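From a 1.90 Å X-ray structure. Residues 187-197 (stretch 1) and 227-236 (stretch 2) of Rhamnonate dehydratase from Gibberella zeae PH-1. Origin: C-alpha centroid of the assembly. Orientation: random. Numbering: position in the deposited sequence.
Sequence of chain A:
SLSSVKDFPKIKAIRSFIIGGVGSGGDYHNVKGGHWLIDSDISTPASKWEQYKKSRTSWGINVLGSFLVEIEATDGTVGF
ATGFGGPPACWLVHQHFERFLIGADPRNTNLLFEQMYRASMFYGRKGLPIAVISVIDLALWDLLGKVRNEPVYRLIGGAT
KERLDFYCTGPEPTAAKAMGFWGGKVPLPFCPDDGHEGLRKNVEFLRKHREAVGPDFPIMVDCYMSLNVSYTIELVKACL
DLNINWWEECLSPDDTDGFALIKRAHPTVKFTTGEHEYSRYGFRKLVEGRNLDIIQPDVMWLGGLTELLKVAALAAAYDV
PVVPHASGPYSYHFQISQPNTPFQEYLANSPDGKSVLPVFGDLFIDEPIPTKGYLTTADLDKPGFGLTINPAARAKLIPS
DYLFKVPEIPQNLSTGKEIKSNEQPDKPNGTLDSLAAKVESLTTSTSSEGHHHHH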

# COMPACT_ATOMS: atom_id res chain seq x y z
N PRO A 187 -28.15 -25.22 -2.40
CA PRO A 187 -27.79 -24.74 -1.06
C PRO A 187 -26.82 -25.69 -0.36
O PRO A 187 -27.04 -26.91 -0.34
CB PRO A 187 -29.14 -24.63 -0.36
CG PRO A 187 -29.90 -25.78 -0.95
CD PRO A 187 -29.52 -25.75 -2.42
N LEU A 188 -25.74 -25.14 0.20
CA LEU A 188 -24.74 -25.93 0.91
C LEU A 188 -25.43 -26.45 2.17
O LEU A 188 -25.97 -25.67 2.95
CB LEU A 188 -23.55 -25.06 1.29
CG LEU A 188 -22.33 -25.80 1.86
CD1 LEU A 188 -21.63 -26.54 0.73
CD2 LEU A 188 -21.38 -24.80 2.50
N PRO A 189 -25.39 -27.77 2.39
CA PRO A 189 -26.03 -28.39 3.56
C PRO A 189 -25.42 -28.25 4.96
O PRO A 189 -26.15 -28.11 5.93
CB PRO A 189 -26.15 -29.86 3.14
CG PRO A 189 -24.91 -30.06 2.33
CD PRO A 189 -24.86 -28.80 1.48
N PHE A 190 -24.09 -28.28 5.07
CA PHE A 190 -23.49 -28.22 6.40
C PHE A 190 -22.54 -27.05 6.66
O PHE A 190 -21.81 -26.61 5.77
CB PHE A 190 -22.79 -29.55 6.67
CG PHE A 190 -23.66 -30.74 6.37
CD1 PHE A 190 -24.74 -31.05 7.18
CD2 PHE A 190 -23.45 -31.49 5.22
CE1 PHE A 190 -25.61 -32.09 6.85
CE2 PHE A 190 -24.31 -32.53 4.88
CZ PHE A 190 -25.39 -32.83 5.70
N CYS A 191 -22.57 -26.55 7.90
CA CYS A 191 -21.75 -25.42 8.32
C CYS A 191 -20.39 -25.86 8.87
O CYS A 191 -20.17 -27.04 9.12
CB CYS A 191 -22.50 -24.60 9.38
SG CYS A 191 -22.54 -25.35 11.02
N PRO A 192 -19.47 -24.91 9.07
CA PRO A 192 -18.13 -25.21 9.59
C PRO A 192 -18.10 -25.95 10.92
O PRO A 192 -17.19 -26.74 11.17
CB PRO A 192 -17.49 -23.82 9.68
CG PRO A 192 -18.13 -23.08 8.55
CD PRO A 192 -19.58 -23.48 8.70
N ASP A 193 -19.09 -25.71 11.78
CA ASP A 193 -19.12 -26.37 13.07
C ASP A 193 -19.32 -27.88 13.00
O ASP A 193 -19.21 -28.57 14.01
CB ASP A 193 -20.19 -25.73 13.96
CG ASP A 193 -19.81 -24.33 14.40
OD1 ASP A 193 -18.71 -24.17 14.97
OD2 ASP A 193 -20.61 -23.40 14.19
N ASP A 194 -19.60 -28.39 11.80
CA ASP A 194 -19.76 -29.83 11.62
C ASP A 194 -18.40 -30.44 11.31
O ASP A 194 -18.28 -31.63 11.02
CB ASP A 194 -20.76 -30.12 10.50
CG ASP A 194 -22.20 -30.10 10.98
OD1 ASP A 194 -22.52 -29.32 11.90
OD2 ASP A 194 -23.03 -30.85 10.42
N GLY A 195 -17.37 -29.60 11.38
CA GLY A 195 -16.01 -30.04 11.14
C GLY A 195 -15.73 -30.73 9.82
O GLY A 195 -16.45 -30.58 8.84
N HIS A 196 -14.65 -31.51 9.81
CA HIS A 196 -14.22 -32.23 8.62
C HIS A 196 -15.25 -33.22 8.11
O HIS A 196 -15.31 -33.49 6.91
CB HIS A 196 -12.89 -32.94 8.88
CG HIS A 196 -11.73 -32.01 9.06
ND1 HIS A 196 -11.61 -31.17 10.15
CD2 HIS A 196 -10.66 -31.76 8.28
CE1 HIS A 196 -10.52 -30.45 10.03
NE2 HIS A 196 -9.92 -30.78 8.90
N GLU A 197 -16.06 -33.77 9.01
CA GLU A 197 -17.09 -34.71 8.60
C GLU A 197 -18.09 -33.93 7.76
O GLU A 197 -18.48 -34.37 6.68
CB GLU A 197 -17.79 -35.33 9.81
CG GLU A 197 -18.94 -36.25 9.43
CD GLU A 197 -19.58 -36.93 10.63
OE1 GLU A 197 -18.91 -37.75 11.29
OE2 GLU A 197 -20.76 -36.63 10.92
N LEU A 227 -20.40 -19.46 6.32
CA LEU A 227 -19.04 -19.97 6.50
C LEU A 227 -18.08 -18.92 7.05
O LEU A 227 -18.50 -17.90 7.60
CB LEU A 227 -18.50 -20.51 5.17
CG LEU A 227 -19.48 -21.39 4.36
CD1 LEU A 227 -18.79 -21.87 3.09
CD2 LEU A 227 -19.94 -22.57 5.21
N ASN A 228 -16.79 -19.20 6.92
CA ASN A 228 -15.76 -18.28 7.36
C ASN A 228 -14.61 -18.42 6.37
O ASN A 228 -14.62 -19.32 5.52
CB ASN A 228 -15.31 -18.60 8.79
CG ASN A 228 -14.73 -19.99 8.92
OD1 ASN A 228 -13.75 -20.34 8.26
ND2 ASN A 228 -15.34 -20.80 9.78
N VAL A 229 -13.62 -17.53 6.45
CA VAL A 229 -12.51 -17.56 5.51
C VAL A 229 -11.77 -18.89 5.37
O VAL A 229 -11.64 -19.41 4.26
CB VAL A 229 -11.49 -16.44 5.82
CG1 VAL A 229 -10.27 -16.57 4.91
CG2 VAL A 229 -12.14 -15.08 5.61
N SER A 230 -11.30 -19.44 6.49
CA SER A 230 -10.56 -20.70 6.45
C SER A 230 -11.39 -21.86 5.90
O SER A 230 -10.92 -22.62 5.05
CB SER A 230 -10.06 -21.08 7.84
OG SER A 230 -9.07 -20.16 8.29
N TYR A 231 -12.62 -21.99 6.38
CA TYR A 231 -13.48 -23.08 5.92
C TYR A 231 -13.79 -22.95 4.43
O TYR A 231 -13.74 -23.94 3.69
CB TYR A 231 -14.79 -23.10 6.71
CG TYR A 231 -15.62 -24.33 6.44
CD1 TYR A 231 -15.39 -25.52 7.14
CD2 TYR A 231 -16.61 -24.33 5.46
CE1 TYR A 231 -16.13 -26.67 6.87
CE2 TYR A 231 -17.35 -25.47 5.18
CZ TYR A 231 -17.11 -26.64 5.89
OH TYR A 231 -17.86 -27.76 5.62
N THR A 232 -14.09 -21.74 3.99
CA THR A 232 -14.39 -21.50 2.58
C THR A 232 -13.20 -21.91 1.73
O THR A 232 -13.36 -22.60 0.72
CB THR A 232 -14.69 -20.01 2.31
OG1 THR A 232 -15.87 -19.63 3.03
CG2 THR A 232 -14.92 -19.77 0.83
N ILE A 233 -12.01 -21.50 2.13
CA ILE A 233 -10.80 -21.83 1.39
C ILE A 233 -10.59 -23.34 1.30
O ILE A 233 -10.23 -23.86 0.24
CB ILE A 233 -9.56 -21.15 2.03
CG1 ILE A 233 -9.60 -19.64 1.73
CG2 ILE A 233 -8.27 -21.75 1.49
CD1 ILE A 233 -8.46 -18.84 2.35
N GLU A 234 -10.81 -24.06 2.40
CA GLU A 234 -10.63 -25.50 2.38
C GLU A 234 -11.70 -26.21 1.56
O GLU A 234 -11.40 -27.16 0.84
CB GLU A 234 -10.60 -26.07 3.81
CG GLU A 234 -10.55 -27.60 3.83
CD GLU A 234 -10.20 -28.18 5.19
OE1 GLU A 234 -10.66 -27.63 6.21
OE2 GLU A 234 -9.48 -29.20 5.23
N LEU A 235 -12.95 -25.76 1.68
CA LEU A 235 -14.06 -26.36 0.94
C LEU A 235 -13.88 -26.17 -0.56
O LEU A 235 -14.05 -27.12 -1.34
CB LEU A 235 -15.39 -25.73 1.38
CG LEU A 235 -16.66 -26.17 0.64
CD1 LEU A 235 -16.87 -27.67 0.81
CD2 LEU A 235 -17.85 -25.41 1.20
N VAL A 236 -13.55 -24.96 -0.98
CA VAL A 236 -13.35 -24.69 -2.39
C VAL A 236 -12.21 -25.55 -2.92
O VAL A 236 -12.32 -26.14 -4.00
CB VAL A 236 -13.06 -23.19 -2.63
CG1 VAL A 236 -12.59 -22.96 -4.07
CG2 VAL A 236 -14.34 -22.39 -2.37
O HOH W 1 -18.44 -28.93 7.96

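The contact centres on Pro192, whose ring lies over one face of the Tyr231 ring: CG of Pro192 is 3.8 Å from the centroid of the Tyr231 ring, 24° off its normal, a CH-pi interaction. Proline suits this place because its compact ring can lay a C-H-bearing edge on the flat face of the tyrosine. The same ring also packs against leucine, with Pro192 CD 3.6 Å from Leu227 CD2. Deeper in, Leu188 CD2 lies 3.8 Å from both Leu227 CD2 and Leu235 CD2, so one methyl group bridges the loop before the helix and the helix itself; branched, flexible leucines fill such buried space well.

No direct hydrogen bond joins the two stretches. Instead, a water donates to Cys191 O (2.8 Å) and Gly195 O (2.7 Å) and hydrogen-bonds Tyr231 OH at 2.7 Å, so tyrosine serves both worlds, its ring apolar and its hydroxyl polar. Gly195, with phi of 56°, adopts a conformation that glycine readily tolerates.

Asn228 caps the helix: its OD1 accepts from Tyr231 N at 2.7 Å, nearly linearly, which gives an acceptor to an N-H in the first turn of the helix, where a backbone partner is lacking. At the polar edge, His196 NE2 and Glu234 OE2 approach only to 4.0 Å, too far for a hydrogen bond.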